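Local atomic coordinates of CG4930 (PDB entry 3ISM), a protein that inhibits the nuclease EndoG by binding it in a complex, and probably acts as a ribonuclease inhibitor. Residues Asp68-Leu73 with Gln90-Tyr95; Leu259-Thr264 with Asp301-Lys306; Leu276-Lys281 with Met319-Ser324; Tyr287-Tyr292 with Ser329-Asn334. The protein carries 1 engineered substitution. All blocks are in the same frame, centred on the assembly; numbering follows the deposited sequence.

Contact 1 (Asp68-Leu73 with Gln90-Tyr95)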
loop_
_atom_site.group_PDB
_atom_site.type_symbol
_atom_site.label_atom_id
_atom_site.label_comp_id
_atom_site.label_asym_id
_atom_site.label_seq_id
_atom_site.Cartn_x
_atom_site.Cartn_y
_atom_site.Cartn_z
ATOM N N ASP C 68 -3.094 16.651 -41.965
ATOM C CA ASP C 68 -2.786 17.373 -43.210
ATOM C C ASP C 68 -2.025 16.479 -44.187
ATOM O O ASP C 68 -2.392 16.353 -45.350
ATOM C CB ASP C 68 -1.944 18.611 -42.899
ATOM C CG ASP C 68 -1.468 19.336 -44.156
ATOM O OD1 ASP C 68 -2.298 19.601 -45.059
ATOM O OD2 ASP C 68 -0.259 19.656 -44.244
ATOM N N VAL C 69 -0.965 15.857 -43.680
ATOM C CA VAL C 69 -0.096 14.987 -44.451
ATOM C C VAL C 69 -0.809 13.717 -44.947
ATOM O O VAL C 69 -0.626 13.308 -46.090
ATOM C CB VAL C 69 1.192 14.661 -43.630
ATOM C CG1 VAL C 69 1.906 13.450 -44.162
ATOM C CG2 VAL C 69 2.124 15.853 -43.660
ATOM N N ILE C 70 -1.624 13.106 -44.095
ATOM C CA ILE C 70 -2.406 11.941 -44.503
ATOM C C ILE C 70 -3.311 12.302 -45.691
ATOM O O ILE C 70 -3.421 11.542 -46.660
ATOM C CB ILE C 70 -3.259 11.401 -43.351
ATOM C CG1 ILE C 70 -2.381 10.695 -42.308
ATOM C CG2 ILE C 70 -4.314 10.411 -43.885
ATOM C CD1 ILE C 70 -2.998 10.607 -40.896
ATOM N N TRP C 71 -3.940 13.472 -45.603
ATOM C CA TRP C 71 -4.839 13.955 -46.639
ATOM C C TRP C 71 -4.079 14.169 -47.947
ATOM O O TRP C 71 -4.531 13.749 -49.013
ATOM C CB TRP C 71 -5.521 15.258 -46.192
ATOM C CG TRP C 71 -6.699 15.632 -47.039
ATOM C CD1 TRP C 71 -6.673 16.299 -48.238
ATOM C CD2 TRP C 71 -8.083 15.382 -46.751
ATOM N NE1 TRP C 71 -7.949 16.464 -48.714
ATOM C CE2 TRP C 71 -8.835 15.914 -47.822
ATOM C CE3 TRP C 71 -8.759 14.763 -45.691
ATOM C CZ2 TRP C 71 -10.233 15.850 -47.864
ATOM C CZ3 TRP C 71 -10.150 14.692 -45.736
ATOM C CH2 TRP C 71 -10.870 15.237 -46.814
ATOM N N ARG C 72 -2.918 14.806 -47.855
ATOM C CA ARG C 72 -2.067 14.986 -49.023
ATOM C C ARG C 72 -1.539 13.675 -49.616
ATOM O O ARG C 72 -1.545 13.504 -50.830
ATOM C CB ARG C 72 -0.934 15.969 -48.711
ATOM C CG ARG C 72 -1.467 17.382 -48.495
ATOM C CD ARG C 72 -0.385 18.449 -48.480
ATOM N NE ARG C 72 0.469 18.371 -47.300
ATOM C CZ ARG C 72 1.795 18.278 -47.355
ATOM N NH1 ARG C 72 2.407 18.257 -48.536
ATOM N NH2 ARG C 72 2.510 18.226 -46.234
ATOM N N LEU C 73 -1.127 12.734 -48.766
ATOM C CA LEU C 73 -0.597 11.459 -49.264
ATOM C C LEU C 73 -1.648 10.694 -50.058
ATOM O O LEU C 73 -1.328 10.025 -51.031
ATOM C CB LEU C 73 -0.061 10.593 -48.122
ATOM C CG LEU C 73 1.262 11.088 -47.524
ATOM C CD1 LEU C 73 1.465 10.496 -46.151
ATOM C CD2 LEU C 73 2.450 10.789 -48.432
ATOM N N GLN C 90 0.089 3.835 -42.538
ATOM C CA GLN C 90 0.963 3.744 -41.372
ATOM C C GLN C 90 0.874 4.952 -40.443
ATOM O O GLN C 90 0.811 4.790 -39.232
ATOM C CB GLN C 90 2.411 3.540 -41.810
ATOM C CG GLN C 90 2.681 2.199 -42.471
ATOM C CD GLN C 90 4.151 1.983 -42.770
ATOM O OE1 GLN C 90 5.020 2.480 -42.050
ATOM N NE2 GLN C 90 4.442 1.217 -43.826
ATOM N N LEU C 91 0.886 6.157 -41.005
ATOM C CA LEU C 91 0.714 7.386 -40.210
ATOM C C LEU C 91 -0.676 7.429 -39.562
ATOM O O LEU C 91 -0.795 7.755 -38.377
ATOM C CB LEU C 91 0.977 8.661 -41.039
ATOM C CG LEU C 91 0.835 10.027 -40.316
ATOM C CD1 LEU C 91 1.706 10.098 -39.087
ATOM C CD2 LEU C 91 1.159 11.191 -41.244
ATOM N N LEU C 92 -1.712 7.069 -40.316
ATOM C CA LEU C 92 -3.073 7.074 -39.777
ATOM C C LEU C 92 -3.202 6.152 -38.565
ATOM O O LEU C 92 -3.768 6.538 -37.544
ATOM C CB LEU C 92 -4.099 6.695 -40.849
ATOM C CG LEU C 92 -5.592 6.770 -40.506
ATOM C CD1 LEU C 92 -5.951 8.163 -40.068
ATOM C CD2 LEU C 92 -6.417 6.377 -41.728
ATOM N N GLU C 93 -2.672 4.941 -38.694
ATOM C CA GLU C 93 -2.668 3.972 -37.612
ATOM C C GLU C 93 -1.943 4.474 -36.351
ATOM O O GLU C 93 -2.483 4.411 -35.255
ATOM C CB GLU C 93 -2.025 2.674 -38.098
ATOM C CG GLU C 93 -2.237 1.527 -37.165
ATOM C CD GLU C 93 -2.398 0.199 -37.902
ATOM O OE1 GLU C 93 -1.886 0.047 -39.051
ATOM O OE2 GLU C 93 -3.050 -0.689 -37.313
ATOM N N GLU C 94 -0.715 4.961 -36.517
ATOM C CA GLU C 94 0.041 5.543 -35.402
ATOM C C GLU C 94 -0.687 6.739 -34.793
ATOM O O GLU C 94 -0.840 6.828 -33.565
ATOM C CB GLU C 94 1.436 5.967 -35.865
ATOM C CG GLU C 94 2.358 6.467 -34.753
ATOM C CD GLU C 94 2.871 5.363 -33.847
ATOM O OE1 GLU C 94 2.985 4.208 -34.301
ATOM O OE2 GLU C 94 3.181 5.659 -32.677
ATOM N N TYR C 95 -1.152 7.647 -35.647
ATOM C CA TYR C 95 -1.861 8.828 -35.153
ATOM C C TYR C 95 -3.135 8.452 -34.364
ATOM O O TYR C 95 -3.330 8.943 -33.237
ATOM C CB TYR C 95 -2.115 9.858 -36.254
ATOM C CG TYR C 95 -3.221 10.834 -35.931
ATOM C CD1 TYR C 95 -3.229 11.540 -34.731
ATOM C CD2 TYR C 95 -4.265 11.050 -36.823
ATOM C CE1 TYR C 95 -4.261 12.412 -34.427
ATOM C CE2 TYR C 95 -5.284 11.935 -36.525
ATOM C CZ TYR C 95 -5.272 12.609 -35.330
ATOM O OH TYR C 95 -6.266 13.496 -35.021
#
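Val69 turns toward the other helix. Its CG1 is anti to the backbone N (chi1 162°) and meets Leu91 CD2 at 3.8 Å, the two side chains crossing at about a right angle. Ile70 carries most of the contact. Its CG1 lies beside the backbone N and touches Leu91 CD2 at 3.7 Å, so this one leucine methyl meets both Val69 and Ile70. The second torsion of Ile70 sets CD1 anti to CA (chi2 157°) and stretches the side chain across the gap. CD1 reaches the backbone of the partner helix and ends 3.7 Å from Leu92 CA. The same methyl of Ile70, CD1, meets Leu92 CD1 at 3.9 Å. Ile70 CD1 also comes obliquely near the Tyr95 ring, 4.3 Å from Tyr95 CD2. Leu73 also turns inward, but it packs on Asn84, Lys87 and Ala88, earlier on helix 81-102.

The two segments run nearly antiparallel, at 155°, with their axes 10.0 Å apart. They belong to neighbouring helices in an all-helical domain of the family that resembles the Ku C-terminal domain. Helix 104-120 continues the core through Tyr107 and Trp110, which pack on Leu92. Glu94 forms a salt bridge with Arg94 of the CG8862 chain. Between the segments there is no hydrogen bond or salt bridge, and all five touching residues are buried. With no directional bond, the shape and burial of the side chains alone set how these two segments meet, while the hydroxyl of Tyr95 is satisfied by Arg67, outside them.

Contact 2 (Leu259-Thr264 with Asp301-Lys306)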
loop_
_atom_site.group_PDB
_atom_site.type_symbol
_atom_site.label_atom_id
_atom_site.label_comp_id
_atom_site.label_asym_id
_atom_site.label_seq_id
_atom_site.Cartn_x
_atom_site.Cartn_y
_atom_site.Cartn_z
ATOM N N LEU C 259 11.639 -35.394 37.419
ATOM C CA LEU C 259 12.537 -36.262 36.647
ATOM C C LEU C 259 13.966 -36.288 37.190
ATOM O O LEU C 259 14.626 -37.332 37.196
ATOM C CB LEU C 259 12.567 -35.815 35.179
ATOM C CG LEU C 259 11.397 -36.206 34.269
ATOM C CD1 LEU C 259 11.198 -35.164 33.158
ATOM C CD2 LEU C 259 11.594 -37.602 33.685
ATOM N N LEU C 260 14.422 -35.127 37.650
ATOM C CA LEU C 260 15.789 -34.940 38.104
ATOM C C LEU C 260 15.977 -35.125 39.613
ATOM O O LEU C 260 17.061 -35.505 40.059
ATOM C CB LEU C 260 16.276 -33.545 37.695
ATOM C CG LEU C 260 16.489 -33.217 36.217
ATOM C CD1 LEU C 260 16.818 -31.751 36.086
ATOM C CD2 LEU C 260 17.586 -34.069 35.589
ATOM N N PHE C 261 14.936 -34.850 40.398
ATOM C CA PHE C 261 15.091 -34.775 41.854
ATOM C C PHE C 261 14.138 -35.630 42.704
ATOM O O PHE C 261 14.031 -35.410 43.915
ATOM C CB PHE C 261 15.066 -33.311 42.324
ATOM C CG PHE C 261 16.003 -32.414 41.565
ATOM C CD1 PHE C 261 17.379 -32.588 41.652
ATOM C CD2 PHE C 261 15.508 -31.396 40.758
ATOM C CE1 PHE C 261 18.248 -31.765 40.948
ATOM C CE2 PHE C 261 16.369 -30.564 40.050
ATOM C CZ PHE C 261 17.743 -30.750 40.144
ATOM N N ASP C 262 13.462 -36.603 42.090
ATOM C CA ASP C 262 12.674 -37.583 42.852
ATOM C C ASP C 262 13.608 -38.536 43.599
ATOM O O ASP C 262 13.253 -39.082 44.645
ATOM C CB ASP C 262 11.723 -38.375 41.945
ATOM C CG ASP C 262 10.437 -37.616 41.625
ATOM O OD1 ASP C 262 9.990 -36.798 42.460
ATOM O OD2 ASP C 262 9.869 -37.845 40.533
ATOM N N GLY C 263 14.798 -38.722 43.036
ATOM C CA GLY C 263 15.880 -39.481 43.653
ATOM C C GLY C 263 17.149 -39.170 42.885
ATOM O O GLY C 263 17.440 -38.002 42.607
ATOM N N THR C 264 17.905 -40.209 42.540
ATOM C CA THR C 264 19.028 -40.070 41.616
ATOM C C THR C 264 18.535 -40.444 40.220
ATOM O O THR C 264 18.166 -41.594 39.982
ATOM C CB THR C 264 20.225 -40.952 42.015
ATOM O OG1 THR C 264 20.557 -40.717 43.388
ATOM C CG2 THR C 264 21.438 -40.641 41.143
ATOM N N ASP C 301 21.467 -24.436 40.242
ATOM C CA ASP C 301 21.947 -24.535 41.627
ATOM C C ASP C 301 21.566 -25.866 42.281
ATOM O O ASP C 301 22.327 -26.411 43.082
ATOM C CB ASP C 301 21.418 -23.365 42.471
ATOM C CG ASP C 301 22.012 -22.021 42.060
ATOM O OD1 ASP C 301 22.833 -21.979 41.109
ATOM O OD2 ASP C 301 21.651 -21.000 42.686
ATOM N N GLU C 302 20.389 -26.379 41.932
ATOM C CA GLU C 302 19.942 -27.682 42.416
ATOM C C GLU C 302 20.637 -28.845 41.690
ATOM O O GLU C 302 20.887 -29.893 42.289
ATOM C CB GLU C 302 18.415 -27.797 42.328
ATOM C CG GLU C 302 17.805 -28.869 43.244
ATOM C CD GLU C 302 18.228 -28.734 44.703
ATOM O OE1 GLU C 302 18.263 -27.596 45.222
ATOM O OE2 GLU C 302 18.520 -29.776 45.333
ATOM N N VAL C 303 20.940 -28.654 40.404
ATOM C CA VAL C 303 21.719 -29.625 39.627
ATOM C C VAL C 303 23.119 -29.785 40.247
ATOM O O VAL C 303 23.625 -30.905 40.399
ATOM C CB VAL C 303 21.810 -29.220 38.120
ATOM C CG1 VAL C 303 22.977 -29.906 37.422
ATOM C CG2 VAL C 303 20.507 -29.535 37.399
ATOM N N LEU C 304 23.712 -28.654 40.627
ATOM C CA LEU C 304 25.037 -28.617 41.243
ATOM C C LEU C 304 25.063 -29.042 42.720
ATOM O O LEU C 304 26.087 -29.532 43.205
ATOM C CB LEU C 304 25.657 -27.228 41.069
ATOM C CG LEU C 304 25.881 -26.771 39.619
ATOM C CD1 LEU C 304 26.257 -25.301 39.567
ATOM C CD2 LEU C 304 26.914 -27.624 38.878
ATOM N N THR C 305 23.956 -28.862 43.440
ATOM C CA THR C 305 23.896 -29.345 44.831
ATOM C C THR C 305 23.738 -30.875 44.866
ATOM O O THR C 305 24.357 -31.553 45.683
ATOM C CB THR C 305 22.791 -28.642 45.664
ATOM O OG1 THR C 305 22.905 -27.221 45.513
ATOM C CG2 THR C 305 22.922 -28.985 47.153
ATOM N N LYS C 306 22.939 -31.412 43.947
ATOM C CA LYS C 306 22.728 -32.858 43.834
ATOM C C LYS C 306 23.856 -33.571 43.081
ATOM O O LYS C 306 23.820 -34.797 42.924
ATOM C CB LYS C 306 21.384 -33.146 43.151
ATOM C CG LYS C 306 20.166 -32.802 43.997
ATOM C CD LYS C 306 19.661 -34.011 44.761
ATOM C CE LYS C 306 18.661 -33.607 45.827
ATOM N NZ LYS C 306 19.343 -33.102 47.058
#
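The aromatic contact dominates. Phe261, late on helix 238-261, turns its ring toward helix 290-305, with CG beside the backbone N (chi1 -50°). Glu302 CG lies over one face, 3.7 Å from the ring centroid and 16° off the normal, a CH-pi contact. Glu302 is bent at chi2 (53°), and its carboxylate plane stands almost perpendicular to the ring. The opposite face rests on Leu260 CB, so the ring is held between its own neighbour and the glutamate chain. Lys306 adds its aliphatic part obliquely, with CG 3.6 Å from Phe261 CD1.

Further apolar contacts come from Val303. Its CG2 meets Phe261 CZ at 4.1 Å and, more loosely, Leu260 CD1. This is the packing of two helix ends in a bundle. Helix 309-317 adds Phe311, which touches both Leu260 and Val303. Leu299 also packs on Phe261.

Polar interactions stay within 301-306. Lys306 bends at chi2 and chi4, and its NZ makes a long salt bridge with Glu302 OE2 at 3.8 Å. Asp301 O accepts from Thr305 OG1 at 2.6 Å, from above the carbonyl plane, and also from Thr305 N.

Contact 3 (Leu276-Lys281 with Met319-Ser324)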
loop_
_atom_site.group_PDB
_atom_site.type_symbol
_atom_site.label_atom_id
_atom_site.label_comp_id
_atom_site.label_asym_id
_atom_site.label_seq_id
_atom_site.Cartn_x
_atom_site.Cartn_y
_atom_site.Cartn_z
ATOM N N LEU C 276 12.608 -31.904 27.256
ATOM C CA LEU C 276 11.563 -30.922 27.549
ATOM C C LEU C 276 12.119 -29.508 27.756
ATOM O O LEU C 276 11.550 -28.537 27.252
ATOM C CB LEU C 276 10.733 -31.362 28.764
ATOM C CG LEU C 276 9.650 -30.409 29.286
ATOM C CD1 LEU C 276 8.676 -30.009 28.189
ATOM C CD2 LEU C 276 8.899 -31.024 30.439
ATOM N N LEU C 277 13.233 -29.410 28.478
ATOM C CA LEU C 277 13.837 -28.126 28.821
ATOM C C LEU C 277 14.265 -27.322 27.600
ATOM O O LEU C 277 14.227 -26.092 27.626
ATOM C CB LEU C 277 15.031 -28.331 29.761
ATOM C CG LEU C 277 15.669 -27.120 30.460
ATOM C CD1 LEU C 277 14.643 -26.264 31.210
ATOM C CD2 LEU C 277 16.785 -27.580 31.399
ATOM N N GLN C 278 14.664 -28.018 26.536
ATOM C CA GLN C 278 15.046 -27.357 25.290
ATOM C C GLN C 278 13.827 -26.775 24.563
ATOM O O GLN C 278 13.890 -25.659 24.032
ATOM C CB GLN C 278 15.830 -28.303 24.376
ATOM C CG GLN C 278 16.544 -27.590 23.222
ATOM C CD GLN C 278 17.413 -28.511 22.386
ATOM O OE1 GLN C 278 17.162 -29.714 22.293
ATOM N NE2 GLN C 278 18.441 -27.943 21.760
ATOM N N GLU C 279 12.725 -27.524 24.559
ATOM C CA GLU C 279 11.521 -27.036 23.906
ATOM C C GLU C 279 10.755 -26.012 24.744
ATOM O O GLU C 279 10.220 -25.040 24.198
ATOM C CB GLU C 279 10.635 -28.184 23.412
ATOM C CG GLU C 279 11.263 -29.001 22.267
ATOM C CD GLU C 279 12.167 -28.182 21.346
ATOM O OE1 GLU C 279 11.719 -27.135 20.820
ATOM O OE2 GLU C 279 13.327 -28.599 21.142
ATOM N N TYR C 280 10.735 -26.197 26.062
ATOM C CA TYR C 280 10.156 -25.193 26.941
ATOM C C TYR C 280 10.934 -23.874 26.824
ATOM O O TYR C 280 10.322 -22.808 26.740
ATOM C CB TYR C 280 10.066 -25.688 28.387
ATOM C CG TYR C 280 9.824 -24.591 29.396
ATOM C CD1 TYR C 280 8.742 -23.714 29.272
ATOM C CD2 TYR C 280 10.673 -24.431 30.479
ATOM C CE1 TYR C 280 8.541 -22.697 30.192
ATOM C CE2 TYR C 280 10.466 -23.429 31.410
ATOM C CZ TYR C 280 9.405 -22.567 31.263
ATOM O OH TYR C 280 9.218 -21.575 32.193
ATOM N N LYS C 281 12.265 -23.942 26.767
ATOM C CA LYS C 281 13.074 -22.734 26.547
ATOM C C LYS C 281 12.712 -22.032 25.228
ATOM O O LYS C 281 12.502 -20.814 25.206
ATOM C CB LYS C 281 14.594 -23.005 26.627
ATOM C CG LYS C 281 15.428 -21.734 26.395
ATOM C CD LYS C 281 16.929 -21.936 26.440
ATOM C CE LYS C 281 17.633 -20.697 25.897
ATOM N NZ LYS C 281 19.091 -20.671 26.232
ATOM N N MET C 319 24.064 -27.887 25.393
ATOM C CA MET C 319 22.906 -27.514 24.583
ATOM C C MET C 319 22.410 -26.091 24.825
ATOM O O MET C 319 21.318 -25.724 24.359
ATOM C CB MET C 319 21.781 -28.512 24.784
ATOM C CG MET C 319 22.200 -29.936 24.522
ATOM S SD MET C 319 20.936 -31.051 25.126
ATOM C CE MET C 319 21.267 -32.501 24.106
ATOM N N GLU C 320 23.208 -25.302 25.548
ATOM C CA GLU C 320 22.936 -23.878 25.782
ATOM C C GLU C 320 21.542 -23.651 26.389
ATOM O O GLU C 320 20.720 -22.920 25.840
ATOM C CB GLU C 320 23.108 -23.101 24.471
ATOM C CG GLU C 320 23.396 -21.606 24.613
ATOM C CD GLU C 320 23.424 -20.894 23.264
ATOM O OE1 GLU C 320 24.149 -21.363 22.349
ATOM O OE2 GLU C 320 22.720 -19.860 23.126
ATOM N N LEU C 321 21.276 -24.290 27.524
ATOM C CA LEU C 321 19.946 -24.226 28.135
ATOM C C LEU C 321 19.855 -23.189 29.246
ATOM O O LEU C 321 18.978 -23.248 30.114
ATOM C CB LEU C 321 19.483 -25.613 28.598
ATOM C CG LEU C 321 19.358 -26.622 27.442
ATOM C CD1 LEU C 321 18.782 -27.949 27.924
ATOM C CD2 LEU C 321 18.538 -26.045 26.260
ATOM N N GLY C 322 20.760 -22.220 29.190
ATOM C CA GLY C 322 20.778 -21.123 30.142
ATOM C C GLY C 322 19.741 -20.075 29.816
ATOM O O GLY C 322 18.815 -20.342 29.044
ATOM N N PRO C 323 19.882 -18.882 30.417
ATOM C CA PRO C 323 18.997 -17.755 30.173
ATOM C C PRO C 323 18.782 -17.502 28.686
ATOM O O PRO C 323 19.700 -17.705 27.878
ATOM C CB PRO C 323 19.746 -16.582 30.814
ATOM C CG PRO C 323 20.488 -17.208 31.948
ATOM C CD PRO C 323 20.926 -18.551 31.408
ATOM N N SER C 324 17.563 -17.103 28.326
ATOM C CA SER C 324 17.262 -16.735 26.941
ATOM C C SER C 324 17.996 -15.450 26.567
ATOM O O SER C 324 18.151 -14.563 27.414
ATOM C CB SER C 324 15.765 -16.550 26.765
ATOM O OG SER C 324 15.431 -16.374 25.401
#
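A buried lysine amine is held by three backbone carbonyls. Lys281 runs out fully extended from helix 267-287, with CG anti to the backbone N (chi1 -180°). Its NZ ends in the loop that follows helix 309-317. That helix closes in a Schellman motif with Glu320, at positive phi, as the C-prime residue. The turn brings the carbonyl of Glu320 round to the amine. NZ donates to Glu320 O at 2.8 Å and to Gly322 O at 2.8 Å, in both cases from above the carbonyl plane. A weak third bond goes to Pro323 O. The carboxylate of Glu320 is nearby but does not touch NZ; it forms a salt bridge with Arg327. Its negative charge may still help stabilise the charged amine.

Leu321 supplies the apolar half of the contact. Its CG lies beside the backbone N (chi1 -62°), and its two methyls go to different residues of the helix. CD1 packs on Leu277 CD2 at 4.0 Å. Trp295 and Ile256 also pack on Leu277, which joins this loop to the helical core. The other methyl of Leu321, CD2, lies across Gln278, 3.9 Å from both its CA and its CG.

Contact 4 (Tyr287-Tyr292 with Ser329-Asn334)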
loop_
_atom_site.group_PDB
_atom_site.type_symbol
_atom_site.label_atom_id
_atom_site.label_comp_id
_atom_site.label_asym_id
_atom_site.label_seq_id
_atom_site.Cartn_x
_atom_site.Cartn_y
_atom_site.Cartn_z
ATOM N N TYR C 287 7.256 -16.328 24.090
ATOM C CA TYR C 287 6.150 -15.865 24.935
ATOM C C TYR C 287 6.574 -14.957 26.086
ATOM O O TYR C 287 5.733 -14.334 26.725
ATOM C CB TYR C 287 5.338 -17.047 25.457
ATOM C CG TYR C 287 4.607 -17.774 24.361
ATOM C CD1 TYR C 287 5.029 -19.023 23.934
ATOM C CD2 TYR C 287 3.502 -17.201 23.739
ATOM C CE1 TYR C 287 4.379 -19.690 22.922
ATOM C CE2 TYR C 287 2.835 -17.866 22.731
ATOM C CZ TYR C 287 3.280 -19.113 22.328
ATOM O OH TYR C 287 2.628 -19.792 21.329
ATOM N N GLY C 288 7.878 -14.880 26.339
ATOM C CA GLY C 288 8.387 -14.059 27.424
ATOM C C GLY C 288 9.220 -14.888 28.370
ATOM O O GLY C 288 8.672 -15.609 29.208
ATOM N N PRO C 289 10.554 -14.779 28.250
ATOM C CA PRO C 289 11.468 -15.669 28.942
ATOM C C PRO C 289 11.860 -15.199 30.352
ATOM O O PRO C 289 12.788 -15.749 30.932
ATOM C CB PRO C 289 12.685 -15.683 28.016
ATOM C CG PRO C 289 12.693 -14.314 27.374
ATOM C CD PRO C 289 11.275 -13.773 27.441
ATOM N N ASP C 290 11.151 -14.209 30.893
ATOM C CA ASP C 290 11.478 -13.657 32.218
ATOM C C ASP C 290 11.354 -14.664 33.383
ATOM O O ASP C 290 12.197 -14.668 34.292
ATOM C CB ASP C 290 10.645 -12.401 32.515
ATOM C CG ASP C 290 11.210 -11.590 33.675
ATOM O OD1 ASP C 290 12.401 -11.199 33.613
ATOM O OD2 ASP C 290 10.468 -11.342 34.648
ATOM N N ASP C 291 10.307 -15.492 33.359
ATOM C CA ASP C 291 10.144 -16.577 34.335
ATOM C C ASP C 291 11.241 -17.620 34.163
ATOM O O ASP C 291 11.815 -18.115 35.140
ATOM C CB ASP C 291 8.788 -17.266 34.167
ATOM C CG ASP C 291 7.613 -16.349 34.465
ATOM O OD1 ASP C 291 7.815 -15.149 34.762
ATOM O OD2 ASP C 291 6.469 -16.838 34.393
ATOM N N TYR C 292 11.524 -17.953 32.909
ATOM C CA TYR C 292 12.554 -18.917 32.590
ATOM C C TYR C 292 13.913 -18.445 33.100
ATOM O O TYR C 292 14.660 -19.224 33.692
ATOM C CB TYR C 292 12.617 -19.154 31.080
ATOM C CG TYR C 292 13.529 -20.289 30.713
ATOM C CD1 TYR C 292 13.017 -21.552 30.495
ATOM C CD2 TYR C 292 14.909 -20.103 30.603
ATOM C CE1 TYR C 292 13.839 -22.608 30.180
ATOM C CE2 TYR C 292 15.744 -21.147 30.275
ATOM C CZ TYR C 292 15.203 -22.404 30.072
ATOM O OH TYR C 292 16.012 -23.466 29.744
ATOM N N SER C 329 16.244 -15.424 20.791
ATOM C CA SER C 329 14.978 -14.715 21.008
ATOM C C SER C 329 14.935 -13.256 20.500
ATOM O O SER C 329 15.952 -12.547 20.499
ATOM C CB SER C 329 14.630 -14.769 22.492
ATOM O OG SER C 329 13.633 -13.837 22.832
ATOM N N ASP C 330 13.742 -12.820 20.090
ATOM C CA ASP C 330 13.541 -11.450 19.630
ATOM C C ASP C 330 13.268 -10.478 20.769
ATOM O O ASP C 330 12.984 -9.306 20.539
ATOM C CB ASP C 330 12.470 -11.362 18.518
ATOM C CG ASP C 330 11.040 -11.603 19.008
ATOM O OD1 ASP C 330 10.119 -11.430 18.174
ATOM O OD2 ASP C 330 10.818 -11.961 20.189
ATOM N N TYR C 331 13.366 -10.966 22.004
ATOM C CA TYR C 331 13.327 -10.094 23.181
ATOM C C TYR C 331 14.647 -9.352 23.378
ATOM O O TYR C 331 14.734 -8.465 24.237
ATOM C CB TYR C 331 13.010 -10.897 24.438
ATOM C CG TYR C 331 11.546 -11.091 24.678
ATOM C CD1 TYR C 331 10.848 -10.229 25.505
ATOM C CD2 TYR C 331 10.855 -12.141 24.078
ATOM C CE1 TYR C 331 9.487 -10.398 25.737
ATOM C CE2 TYR C 331 9.496 -12.327 24.305
ATOM C CZ TYR C 331 8.822 -11.451 25.131
ATOM O OH TYR C 331 7.482 -11.619 25.361
ATOM N N TYR C 332 15.657 -9.714 22.579
ATOM C CA TYR C 332 17.006 -9.188 22.731
ATOM C C TYR C 332 17.696 -8.786 21.413
ATOM O O TYR C 332 17.299 -9.229 20.331
ATOM C CB TYR C 332 17.871 -10.222 23.457
ATOM C CG TYR C 332 17.217 -10.815 24.683
ATOM C CD1 TYR C 332 16.546 -12.041 24.619
ATOM C CD2 TYR C 332 17.234 -10.135 25.898
ATOM C CE1 TYR C 332 15.953 -12.594 25.744
ATOM C CE2 TYR C 332 16.632 -10.678 27.028
ATOM C CZ TYR C 332 15.992 -11.903 26.944
ATOM O OH TYR C 332 15.388 -12.430 28.062
ATOM N N ASP C 333 18.728 -7.948 21.518
ATOM C CA ASP C 333 19.608 -7.629 20.385
ATOM C C ASP C 333 21.093 -7.543 20.780
ATOM O O ASP C 333 21.458 -7.889 21.900
ATOM C CB ASP C 333 19.150 -6.342 19.678
ATOM C CG ASP C 333 19.095 -5.126 20.607
ATOM O OD1 ASP C 333 19.907 -5.021 21.562
ATOM O OD2 ASP C 333 18.222 -4.259 20.358
ATOM N N ASN C 334 21.924 -7.058 19.859
ATOM C CA ASN C 334 23.373 -6.919 20.044
ATOM C C ASN C 334 23.875 -6.280 21.338
ATOM O O ASN C 334 24.752 -6.832 21.996
ATOM C CB ASN C 334 23.986 -6.156 18.863
ATOM C CG ASN C 334 24.437 -7.068 17.758
ATOM O OD1 ASN C 334 24.232 -8.284 17.826
ATOM N ND2 ASN C 334 25.056 -6.495 16.723
#
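Ser329 OG is gripped by two hydrogen bonds. It accepts from Tyr331 N at 3.0 Å, nearly straight at 167°, and it is also bonded to Gly285 O, in the last turn of helix 267-287. The first bond makes an ST turn, set within a type I beta turn from Ser329 to Tyr332. OG also sits at the edge of the Tyr331 ring, in its plane.

The turn presents two tyrosines to the junction of helices 267-287 and 290-305. Gly288 leaves the first helix with positive phi, and Pro289 is the N-cap residue of the second. This turn is part of the surface that meets the CG8862 chain in the inhibitor complex with EndoG. There Asp330 forms a salt bridge with Arg99 of the CG8862 chain, and Phe75 of the CG8862 chain meets the Tyr331 ring edge-to-face.

Pro289 CD lies over the centre of the Tyr331 ring, 3.7 Å from the centroid and 9° off the normal, a CH-pi contact. Tyr331 has CG beside the backbone N (chi1 -86°), and its OH reaches Gly288 CA at 3.3 Å. Gly288 N is near this hydroxyl too, but the angle is too poor for a hydrogen bond.

Tyr332 meets the proline tip to tip, with OH 3.4 Å from Pro289 CG and weakly hydrogen-bonded to Asn293. One face of its ring carries Tyr331 CB, 3.6 Å above the plane.

How the contacts relate
Contact 1 stands apart from the other three. It lies on the opposite side of the chain's centre, 73 Å from contact 4 and 96 Å from contact 2, centre to centre. Contacts 2, 3 and 4 share one helical region and their segments alternate along the chain. Contacts 2 and 4 use opposite ends of helix 290-305, with centres 26 Å apart. Contacts 3 and 4 touch: Tyr292 OH lies 3.0 Å from Leu321 O, a probable hydrogen bond. In contact 4 the side chain of Tyr332 is about 9 Å from a bound magnesium ion. Contacts 1 and 4 both meet the CG8862 chain, whereas 2 and 3 touch no other protein chain.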